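Ps01740 (Pseudomonas sp. UW4, PDB 5UIF) is a homologue of cis-3-chloroacrylic acid dehalogenase in the tautomerase superfamily and is probably a dehalogenase or tautomerase-type enzyme. Local coordinates at residues P1-C5 and Y38-L42. Numbering follows the deposited sequence.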
ATOM      1  N   PRO A   1      -4.802  14.050   0.413  1.00 53.54           N
ATOM      2  CA  PRO A   1      -3.934  13.333  -0.528  1.00 50.93           C
ATOM      3  C   PRO A   1      -2.736  12.687   0.158  1.00 49.89           C
ATOM      4  O   PRO A   1      -2.153  13.275   1.069  1.00 49.86           O
ATOM      5  CB  PRO A   1      -3.480  14.432  -1.491  1.00 49.60           C
ATOM      6  CG  PRO A   1      -3.572  15.686  -0.693  1.00 50.82           C
ATOM      7  CD  PRO A   1      -4.775  15.505   0.184  1.00 53.73           C
ATOM      8  N   LEU A   2      -2.376  11.487  -0.285  1.00 49.69           N
ATOM      9  CA  LEU A   2      -1.253  10.759   0.293  1.00 48.91           C
ATOM     10  C   LEU A   2      -0.302  10.251  -0.786  1.00 47.87           C
ATOM     11  O   LEU A   2      -0.733   9.671  -1.782  1.00 48.10           O
ATOM     12  CB  LEU A   2      -1.755   9.588   1.139  1.00 50.15           C
ATOM     13  CG  LEU A   2      -0.682   8.654   1.702  1.00 49.60           C
ATOM     14  CD1 LEU A   2       0.276   9.416   2.607  1.00 49.30           C
ATOM     15  CD2 LEU A   2      -1.315   7.487   2.442  1.00 51.43           C
ATOM     16  N   TYR A   3       0.991  10.476  -0.581  1.00 47.30           N
ATOM     17  CA  TYR A   3       2.016   9.979  -1.493  1.00 46.82           C
ATOM     18  C   TYR A   3       3.020   9.108  -0.747  1.00 47.55           C
ATOM     19  O   TYR A   3       3.537   9.501   0.299  1.00 47.84           O
ATOM     20  CB  TYR A   3       2.735  11.140  -2.185  1.00 45.67           C
ATOM     21  CG  TYR A   3       1.896  11.860  -3.216  1.00 46.20           C
ATOM     22  CD1 TYR A   3       1.045  12.894  -2.847  1.00 47.32           C
ATOM     23  CD2 TYR A   3       1.959  11.509  -4.558  1.00 45.64           C
ATOM     24  CE1 TYR A   3       0.277  13.556  -3.789  1.00 47.87           C
ATOM     25  CE2 TYR A   3       1.196  12.164  -5.505  1.00 46.01           C
ATOM     26  CZ  TYR A   3       0.357  13.187  -5.116  1.00 47.28           C
ATOM     27  OH  TYR A   3      -0.404  13.842  -6.057  1.00 48.11           O
ATOM     28  N   GLU A   4       3.292   7.925  -1.287  1.00 48.04           N
ATOM     29  CA  GLU A   4       4.208   6.985  -0.649  1.00 48.61           C
ATOM     30  C   GLU A   4       5.372   6.631  -1.568  1.00 48.42           C
ATOM     31  O   GLU A   4       5.172   6.286  -2.732  1.00 48.87           O
ATOM     32  CB  GLU A   4       3.463   5.715  -0.233  1.00 49.96           C
ATOM     33  CG  GLU A   4       2.308   5.963   0.725  1.00 52.39           C
ATOM     34  CD  GLU A   4       1.515   4.706   1.023  1.00 55.40           C
ATOM     35  OE1 GLU A   4       1.977   3.893   1.851  1.00 56.71           O
ATOM     36  OE2 GLU A   4       0.430   4.532   0.432  1.00 56.97           O
ATOM     37  N   CYS A   5       6.588   6.715  -1.037  1.00 48.00           N
ATOM     38  CA  CYS A   5       7.787   6.414  -1.812  1.00 47.28           C
ATOM     39  C   CYS A   5       8.479   5.154  -1.302  1.00 48.16           C
ATOM     40  O   CYS A   5       8.880   5.081  -0.140  1.00 49.09           O
ATOM     41  CB  CYS A   5       8.756   7.596  -1.775  1.00 46.83           C
ATOM     42  SG  CYS A   5      10.194   7.419  -2.858  1.00 39.86           S
ATOM     43  N   TYR A  38      -3.136  19.231   3.882  1.00 60.66           N
ATOM     44  CA  TYR A  38      -3.725  17.910   3.690  1.00 60.52           C
ATOM     45  C   TYR A  38      -2.773  16.968   2.958  1.00 58.05           C
ATOM     46  O   TYR A  38      -3.031  15.769   2.859  1.00 58.04           O
ATOM     47  CB  TYR A  38      -5.045  18.021   2.924  1.00 61.92           C
ATOM     48  CG  TYR A  38      -6.152  18.700   3.700  1.00 66.15           C
ATOM     49  CD1 TYR A  38      -7.111  17.956   4.374  1.00 68.55           C
ATOM     50  CD2 TYR A  38      -6.237  20.084   3.762  1.00 67.57           C
ATOM     51  CE1 TYR A  38      -8.124  18.570   5.085  1.00 72.52           C
ATOM     52  CE2 TYR A  38      -7.247  20.708   4.470  1.00 71.36           C
ATOM     53  CZ  TYR A  38      -8.187  19.947   5.130  1.00 74.00           C
ATOM     54  OH  TYR A  38      -9.195  20.562   5.837  1.00 77.97           O
ATOM     55  N   VAL A  39      -1.675  17.516   2.451  1.00 55.96           N
ATOM     56  CA  VAL A  39      -0.710  16.731   1.686  1.00 52.82           C
ATOM     57  C   VAL A  39       0.277  16.003   2.594  1.00 52.11           C
ATOM     58  O   VAL A  39       1.051  16.633   3.315  1.00 52.00           O
ATOM     59  CB  VAL A  39       0.075  17.614   0.699  1.00 51.52           C
ATOM     60  CG1 VAL A  39       1.073  16.777  -0.084  1.00 48.97           C
ATOM     61  CG2 VAL A  39      -0.880  18.334  -0.241  1.00 52.54           C
ATOM     62  N   HIS A  40       0.247  14.675   2.549  1.00 38.62           N
ATOM     63  CA  HIS A  40       1.147  13.859   3.357  1.00 39.74           C
ATOM     64  C   HIS A  40       2.074  13.028   2.478  1.00 40.68           C
ATOM     65  O   HIS A  40       1.632  12.403   1.514  1.00 39.86           O
ATOM     66  CB  HIS A  40       0.352  12.942   4.290  1.00 38.44           C
ATOM     67  CG  HIS A  40      -0.700  13.651   5.083  1.00 39.16           C
ATOM     68  ND1 HIS A  40      -0.413  14.373   6.223  1.00 40.79           N
ATOM     69  CD2 HIS A  40      -2.039  13.747   4.905  1.00 38.38           C
ATOM     70  CE1 HIS A  40      -1.529  14.884   6.709  1.00 41.17           C
ATOM     71  NE2 HIS A  40      -2.531  14.519   5.928  1.00 39.73           N
ATOM     72  N   VAL A  41       3.361  13.022   2.813  1.00 42.59           N
ATOM     73  CA  VAL A  41       4.345  12.247   2.065  1.00 42.74           C
ATOM     74  C   VAL A  41       5.091  11.280   2.980  1.00 43.50           C
ATOM     75  O   VAL A  41       5.675  11.687   3.984  1.00 45.39           O
ATOM     76  CB  VAL A  41       5.365  13.158   1.354  1.00 44.29           C
ATOM     77  CG1 VAL A  41       6.344  12.325   0.539  1.00 44.47           C
ATOM     78  CG2 VAL A  41       4.651  14.165   0.466  1.00 43.83           C
ATOM     79  N   LEU A  42       5.066   9.999   2.627  1.00 42.33           N
ATOM     80  CA  LEU A  42       5.714   8.969   3.432  1.00 43.08           C
ATOM     81  C   LEU A  42       6.859   8.305   2.672  1.00 44.76           C
ATOM     82  O   LEU A  42       6.799   8.147   1.454  1.00 43.56           O
ATOM     83  CB  LEU A  42       4.698   7.912   3.866  1.00 40.55           C
ATOM     84  CG  LEU A  42       3.351   8.416   4.386  1.00 39.52           C
ATOM     85  CD1 LEU A  42       2.453   7.242   4.746  1.00 38.69           C
ATOM     86  CD2 LEU A  42       3.533   9.346   5.578  1.00 40.95           C
TER
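P1 lies beside Y38 and V39, just ahead of the neighbouring strand, its ring CG 3.8 Å from V39 CG2 and its CD 3.7 Å from Y38 CB. The compact pyrrolidine meets V39 at about a right angle, and its carbonyl accepts H40 N (3.1 Å). From there the parallel strands exchange bonds in turn: Y3 N to H40 O, L42 N to Y3 O, and C5 N to L42 O, with donor-acceptor separations of 2.8 to 2.9 Å.

L2, H40, E4 and L42 share one face. The two torsions of L2 (chi1 174°, chi2 60°) together bring its end nearer the partner strand, where CD1 lies 3.7 Å from both CG and CD1 of L42. The two branched leucines cross nearly perpendicularly, an apolar fit continued by the second subunit, where L2 packs on I62 and L42 on L46. H40 places CB 3.9 Å from L2 CD1, while its ring ND1 is hydrogen-bonded to T53 of that subunit. E4 keeps its carboxylate beside K44 in a salt bridge.

Y3 and V41 occupy the other face, toward the helices. The flat ring of Y3 packs among I24, I79 and I83, and its OH is hydrogen-bonded to H28 ND1, so a large aromatic can be buried without stranding its polar end. Beta-branching favours the extended backbone of V41, whose CG1 lies 4.0 Å from Y3 O. Helix 14-32 links strands 2-8 and 40-46 in a beta-alpha-beta unit, the building block of the tautomerase fold, with P1 at the amino terminus where relatives carry their catalytic proline.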